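Local coordinates for Non-structural protein 5 (Modoc virus, PDB 2WA2) that binds S-adenosylmethionine and probably methylates the viral RNA cap at guanine N7 and at the ribose 2'-O, at residues A72-R77 against E228-S233; G214-V219 against G241-V246. The protein carries 4 engineered substitutions. One frame throughout, in Å; residues are numbered along the deposited sequence.

Contact 1: A72-R77 against E228-S233; sequences AWIDER and EMYFVS
I74, Y230 and V232 form a helix-on-sheet contact of the Rossmann-like methyltransferase fold. I74 lies on helix 66-76, and the other two lie on strand 229-232, which runs antiparallel to its neighbour 188-193. On the helix side I74 alone touches the strand, and all three residues are buried. The contact is apolar. CD1 of I74 lies over one face of the Y230 ring, 4.2 Å from the ring centroid and 26° off the normal, as a CH-pi contact. It sits near the root of the ring, 3.8 Å from Y230 CG and 4.0 Å from Y230 CB. The two side chains meet at about a right angle. CG1 of I74 stands beside its backbone N and chi2 is extended (171°), which carries CD1 out to the tyrosine. The other branch goes to the next residue on the same face of the strand: I74 CG2 is 3.9 Å from V232 CG1. The spacing of Y230 and V232, two residues apart on one face, suits the two branches. The far end of Y230 is polar: its OH is hydrogen-bonded to D155 OD1 and more weakly to K70 NZ, and the side chain is about 7 Å from the bound S-adenosylmethionine. K70, D155, K192 and E228, the last salt-bridged to both lysines, probably correspond to the K-D-K-E tetrad of flavivirus methyltransferases. I74 and V232 also touch C190 of strand 188-193, while M229 points to the other face of the sheet, where helix 239-254 packs.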
loop_
_atom_site.group_PDB
_atom_site.type_symbol
_atom_site.label_atom_id
_atom_site.label_comp_id
_atom_site.label_asym_id
_atom_site.label_seq_id
_atom_site.Cartn_x
_atom_site.Cartn_y
_atom_site.Cartn_z
ATOM N N ALA A 72 -3.095 1.365 -10.839
ATOM C CA ALA A 72 -4.054 1.533 -11.954
ATOM C C ALA A 72 -5.393 0.852 -11.650
ATOM O O ALA A 72 -6.464 1.418 -11.917
ATOM C CB ALA A 72 -3.448 1.023 -13.311
ATOM N N TRP A 73 -5.314 -0.356 -11.076
ATOM C CA TRP A 73 -6.482 -1.100 -10.650
ATOM C C TRP A 73 -7.285 -0.338 -9.609
ATOM O O TRP A 73 -8.499 -0.188 -9.759
ATOM C CB TRP A 73 -6.098 -2.486 -10.121
ATOM C CG TRP A 73 -7.288 -3.403 -9.901
ATOM C CD1 TRP A 73 -7.796 -4.320 -10.797
ATOM C CD2 TRP A 73 -8.125 -3.474 -8.733
ATOM N NE1 TRP A 73 -8.882 -4.963 -10.240
ATOM C CE2 TRP A 73 -9.112 -4.460 -8.984
ATOM C CE3 TRP A 73 -8.140 -2.799 -7.496
ATOM C CZ2 TRP A 73 -10.102 -4.799 -8.041
ATOM C CZ3 TRP A 73 -9.119 -3.145 -6.550
ATOM C CH2 TRP A 73 -10.098 -4.138 -6.840
ATOM N N ILE A 74 -6.620 0.121 -8.548
ATOM C CA ILE A 74 -7.262 0.918 -7.507
ATOM C C ILE A 74 -7.885 2.202 -8.093
ATOM O O ILE A 74 -8.991 2.603 -7.702
ATOM C CB ILE A 74 -6.265 1.289 -6.395
ATOM C CG1 ILE A 74 -5.731 0.008 -5.706
ATOM C CG2 ILE A 74 -6.888 2.331 -5.403
ATOM C CD1 ILE A 74 -4.576 0.261 -4.754
ATOM N N ASP A 75 -7.164 2.835 -9.022
ATOM C CA ASP A 75 -7.614 4.112 -9.596
ATOM C C ASP A 75 -8.881 3.902 -10.413
ATOM O O ASP A 75 -9.840 4.672 -10.282
ATOM C CB ASP A 75 -6.520 4.731 -10.460
ATOM C CG ASP A 75 -6.906 6.087 -11.017
ATOM O OD1 ASP A 75 -7.749 6.789 -10.408
ATOM O OD2 ASP A 75 -6.352 6.443 -12.075
ATOM N N GLU A 76 -8.874 2.855 -11.235
ATOM C CA GLU A 76 -10.000 2.529 -12.117
ATOM C C GLU A 76 -11.219 2.070 -11.339
ATOM O O GLU A 76 -12.342 2.198 -11.818
ATOM C CB GLU A 76 -9.587 1.473 -13.161
ATOM C CG GLU A 76 -9.044 2.090 -14.474
ATOM C CD GLU A 76 -7.713 1.505 -14.960
ATOM O OE1 GLU A 76 -7.607 0.266 -15.139
ATOM O OE2 GLU A 76 -6.771 2.303 -15.191
ATOM N N ARG A 77 -11.009 1.536 -10.144
ATOM C CA ARG A 77 -12.119 1.149 -9.275
ATOM C C ARG A 77 -12.693 2.333 -8.503
ATOM O O ARG A 77 -13.681 2.172 -7.787
ATOM C CB ARG A 77 -11.692 0.070 -8.276
ATOM C CG ARG A 77 -11.198 -1.210 -8.910
ATOM C CD ARG A 77 -12.343 -2.085 -9.397
ATOM N NE ARG A 77 -12.010 -2.944 -10.539
ATOM C CZ ARG A 77 -11.011 -2.750 -11.401
ATOM N NH1 ARG A 77 -10.184 -1.714 -11.292
ATOM N NH2 ARG A 77 -10.846 -3.609 -12.394
ATOM N N GLU A 228 -1.135 -8.078 1.893
ATOM C CA GLU A 228 -1.228 -6.593 1.724
ATOM C C GLU A 228 -2.626 -6.164 1.299
ATOM O O GLU A 228 -3.264 -6.780 0.442
ATOM C CB GLU A 228 -0.202 -6.029 0.719
ATOM C CG GLU A 228 -0.511 -6.462 -0.722
ATOM C CD GLU A 228 0.633 -6.224 -1.691
ATOM O OE1 GLU A 228 1.734 -5.875 -1.227
ATOM O OE2 GLU A 228 0.426 -6.404 -2.916
ATOM N N MET A 229 -3.107 -5.123 1.949
ATOM C CA MET A 229 -4.344 -4.461 1.524
ATOM C C MET A 229 -4.099 -2.944 1.479
ATOM O O MET A 229 -3.051 -2.452 1.934
ATOM C CB MET A 229 -5.489 -4.856 2.460
ATOM C CG MET A 229 -5.818 -6.351 2.343
ATOM S SD MET A 229 -7.020 -6.917 3.564
ATOM C CE MET A 229 -8.535 -6.082 2.990
ATOM N N TYR A 230 -5.030 -2.198 0.888
ATOM C CA TYR A 230 -4.795 -0.783 0.629
ATOM C C TYR A 230 -5.838 0.078 1.304
ATOM O O TYR A 230 -7.031 -0.118 1.094
ATOM C CB TYR A 230 -4.676 -0.481 -0.855
ATOM C CG TYR A 230 -3.338 -0.972 -1.368
ATOM C CD1 TYR A 230 -2.227 -0.121 -1.371
ATOM C CD2 TYR A 230 -3.177 -2.289 -1.793
ATOM C CE1 TYR A 230 -0.979 -0.570 -1.819
ATOM C CE2 TYR A 230 -1.914 -2.758 -2.231
ATOM C CZ TYR A 230 -0.832 -1.879 -2.230
ATOM O OH TYR A 230 0.420 -2.324 -2.622
ATOM N N PHE A 231 -5.386 0.995 2.146
ATOM C CA PHE A 231 -6.305 1.880 2.849
ATOM C C PHE A 231 -6.515 3.057 1.909
ATOM O O PHE A 231 -5.560 3.795 1.600
ATOM C CB PHE A 231 -5.723 2.317 4.209
ATOM C CG PHE A 231 -6.583 3.300 4.968
ATOM C CD1 PHE A 231 -7.865 2.947 5.407
ATOM C CD2 PHE A 231 -6.094 4.580 5.284
ATOM C CE1 PHE A 231 -8.666 3.856 6.123
ATOM C CE2 PHE A 231 -6.891 5.506 6.012
ATOM C CZ PHE A 231 -8.181 5.152 6.414
ATOM N N VAL A 232 -7.770 3.225 1.462
ATOM C CA VAL A 232 -8.080 4.122 0.352
ATOM C C VAL A 232 -9.233 5.097 0.707
ATOM O O VAL A 232 -10.118 4.777 1.517
ATOM C CB VAL A 232 -8.397 3.330 -0.968
ATOM C CG1 VAL A 232 -7.196 2.465 -1.484
ATOM C CG2 VAL A 232 -9.640 2.438 -0.796
ATOM N N SER A 233 -9.197 6.291 0.124
ATOM C CA SER A 233 -10.188 7.312 0.407
ATOM C C SER A 233 -11.496 7.100 -0.367
ATOM O O SER A 233 -12.534 7.537 0.105
ATOM C CB SER A 233 -9.628 8.714 0.096
ATOM O OG SER A 233 -9.016 8.721 -1.167
#

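Contact 2: G214-V219 against G241-V246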
loop_
_atom_site.group_PDB
_atom_site.type_symbol
_atom_site.label_atom_id
_atom_site.label_comp_id
_atom_site.label_asym_id
_atom_site.label_seq_id
_atom_site.Cartn_x
_atom_site.Cartn_y
_atom_site.Cartn_z
ATOM N N GLY A 214 -12.889 6.566 4.273
ATOM C CA GLY A 214 -12.149 5.566 3.480
ATOM C C GLY A 214 -12.445 4.139 3.909
ATOM O O GLY A 214 -13.393 3.896 4.679
ATOM N N GLY A 215 -11.652 3.195 3.396
ATOM C CA GLY A 215 -11.928 1.773 3.578
ATOM C C GLY A 215 -10.675 0.991 3.242
ATOM O O GLY A 215 -9.634 1.580 2.912
ATOM N N LEU A 216 -10.759 -0.324 3.354
ATOM C CA LEU A 216 -9.577 -1.155 3.140
ATOM C C LEU A 216 -9.904 -2.169 2.073
ATOM O O LEU A 216 -10.890 -2.926 2.191
ATOM C CB LEU A 216 -9.142 -1.854 4.449
ATOM C CG LEU A 216 -7.810 -2.597 4.345
ATOM C CD1 LEU A 216 -6.651 -1.577 4.377
ATOM C CD2 LEU A 216 -7.631 -3.687 5.462
ATOM N N ILE A 217 -9.091 -2.225 1.033
ATOM C CA ILE A 217 -9.399 -3.100 -0.107
ATOM C C ILE A 217 -8.235 -4.020 -0.471
ATOM O O ILE A 217 -7.061 -3.690 -0.226
ATOM C CB ILE A 217 -9.866 -2.293 -1.363
ATOM C CG1 ILE A 217 -8.742 -1.360 -1.857
ATOM C CG2 ILE A 217 -11.196 -1.535 -1.060
ATOM C CD1 ILE A 217 -8.988 -0.635 -3.196
ATOM N N ARG A 218 -8.587 -5.175 -1.041
ATOM C CA ARG A 218 -7.612 -6.123 -1.558
ATOM C C ARG A 218 -7.564 -5.997 -3.080
ATOM O O ARG A 218 -8.585 -6.127 -3.750
ATOM C CB ARG A 218 -8.021 -7.556 -1.154
ATOM C CG ARG A 218 -7.240 -8.663 -1.857
ATOM C CD ARG A 218 -5.822 -8.723 -1.244
ATOM N NE ARG A 218 -5.098 -9.896 -1.723
ATOM C CZ ARG A 218 -3.915 -10.289 -1.274
ATOM N NH1 ARG A 218 -3.259 -9.549 -0.370
ATOM N NH2 ARG A 218 -3.385 -11.394 -1.758
ATOM N N VAL A 219 -6.380 -5.742 -3.624
ATOM C CA VAL A 219 -6.196 -5.733 -5.071
ATOM C C VAL A 219 -5.977 -7.195 -5.510
ATOM O O VAL A 219 -5.105 -7.879 -4.970
ATOM C CB VAL A 219 -4.998 -4.840 -5.443
ATOM C CG1 VAL A 219 -4.886 -4.696 -6.933
ATOM C CG2 VAL A 219 -5.149 -3.462 -4.764
ATOM N N GLY A 241 -14.182 -7.017 8.360
ATOM C CA GLY A 241 -14.828 -8.012 7.510
ATOM C C GLY A 241 -14.086 -8.306 6.219
ATOM O O GLY A 241 -13.972 -9.457 5.813
ATOM N N ASN A 242 -13.559 -7.259 5.584
ATOM C CA ASN A 242 -12.781 -7.411 4.380
ATOM C C ASN A 242 -11.487 -8.138 4.671
ATOM O O ASN A 242 -11.076 -8.995 3.896
ATOM C CB ASN A 242 -12.477 -6.066 3.743
ATOM C CG ASN A 242 -13.258 -5.849 2.500
ATOM O OD1 ASN A 242 -14.191 -5.032 2.482
ATOM N ND2 ASN A 242 -12.926 -6.605 1.447
ATOM N N VAL A 243 -10.844 -7.789 5.780
ATOM C CA VAL A 243 -9.581 -8.482 6.164
ATOM C C VAL A 243 -9.825 -9.985 6.356
ATOM O O VAL A 243 -9.099 -10.814 5.834
ATOM C CB VAL A 243 -8.971 -7.873 7.455
ATOM C CG1 VAL A 243 -7.805 -8.739 7.956
ATOM C CG2 VAL A 243 -8.497 -6.441 7.178
ATOM N N THR A 244 -10.890 -10.311 7.088
ATOM C CA THR A 244 -11.221 -11.706 7.389
ATOM C C THR A 244 -11.540 -12.458 6.095
ATOM O O THR A 244 -11.131 -13.610 5.905
ATOM C CB THR A 244 -12.404 -11.801 8.413
ATOM O OG1 THR A 244 -11.956 -11.301 9.680
ATOM C CG2 THR A 244 -12.807 -13.252 8.614
ATOM N N ALA A 245 -12.229 -11.784 5.188
ATOM C CA ALA A 245 -12.586 -12.388 3.916
ATOM C C ALA A 245 -11.334 -12.720 3.079
ATOM O O ALA A 245 -11.252 -13.765 2.452
ATOM C CB ALA A 245 -13.526 -11.479 3.164
ATOM N N VAL A 246 -10.346 -11.829 3.119
ATOM C CA VAL A 246 -9.069 -12.063 2.458
ATOM C C VAL A 246 -8.319 -13.228 3.126
ATOM O O VAL A 246 -7.805 -14.110 2.422
ATOM C CB VAL A 246 -8.190 -10.776 2.396
ATOM C CG1 VAL A 246 -6.798 -11.073 1.799
ATOM C CG2 VAL A 246 -8.891 -9.704 1.530
#
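The guanidinium of R218 has V246 CG1 over one face, 3.9 Å above the plane and offset toward the rim. Its NH groups are held by backbone oxygens: NH1 bonds to T226 O and E228 O, and NH2 makes a weak bond to R223 O. These bonds should limit rotation of the group above the valine. The side chain leaves the backbone with CG anti to N and bends at chi2 (74°), and it meets V246 at about a right angle. V246 CG2 meets the base of the arginine, 3.5 Å from R218 CB. V246 CG1 lies 4.0 Å from R218 CD. Against this strand the N242 side chain packs on a carbonyl oxygen, its CG 3.8 Å from L216 O, without a hydrogen bond. Strand 215-217 is an outermost strand of the methyltransferase sheet, and helix 239-254 lies against it, following strand 229-232 in the chain. L216 points at the helix, whereas I217 points away. L216 CD2 and V243 CG2 are 3.4 Å apart, closer than usual for two carbons. V243 and V246 also touch M229 of strand 229-232, and L216 touches I239.

Of the contact segments, 72-77 on helix 66-76 comes first. Contact 1 pairs it with strand 229-232, 150 residues on, and closes a loop that holds the other six strands of the sheet. Contact 2 is local, closing 21 residues from strand 215-217 to helix 239-254. The segments alternate, so the two loops cross: strand 229-232 lies within the loop of contact 2. The strands are neighbours, with probable hydrogen bonds from Y230 N to I217 O (2.8 Å) and from V232 N to G215 O (2.9 Å). Contact 1 ties helix 66-76 to one face of this sheet, and contact 2 ties helix 239-254 to the other. V219, at the end of the first segment of contact 2, reaches W73 and I74 of helix 66-76.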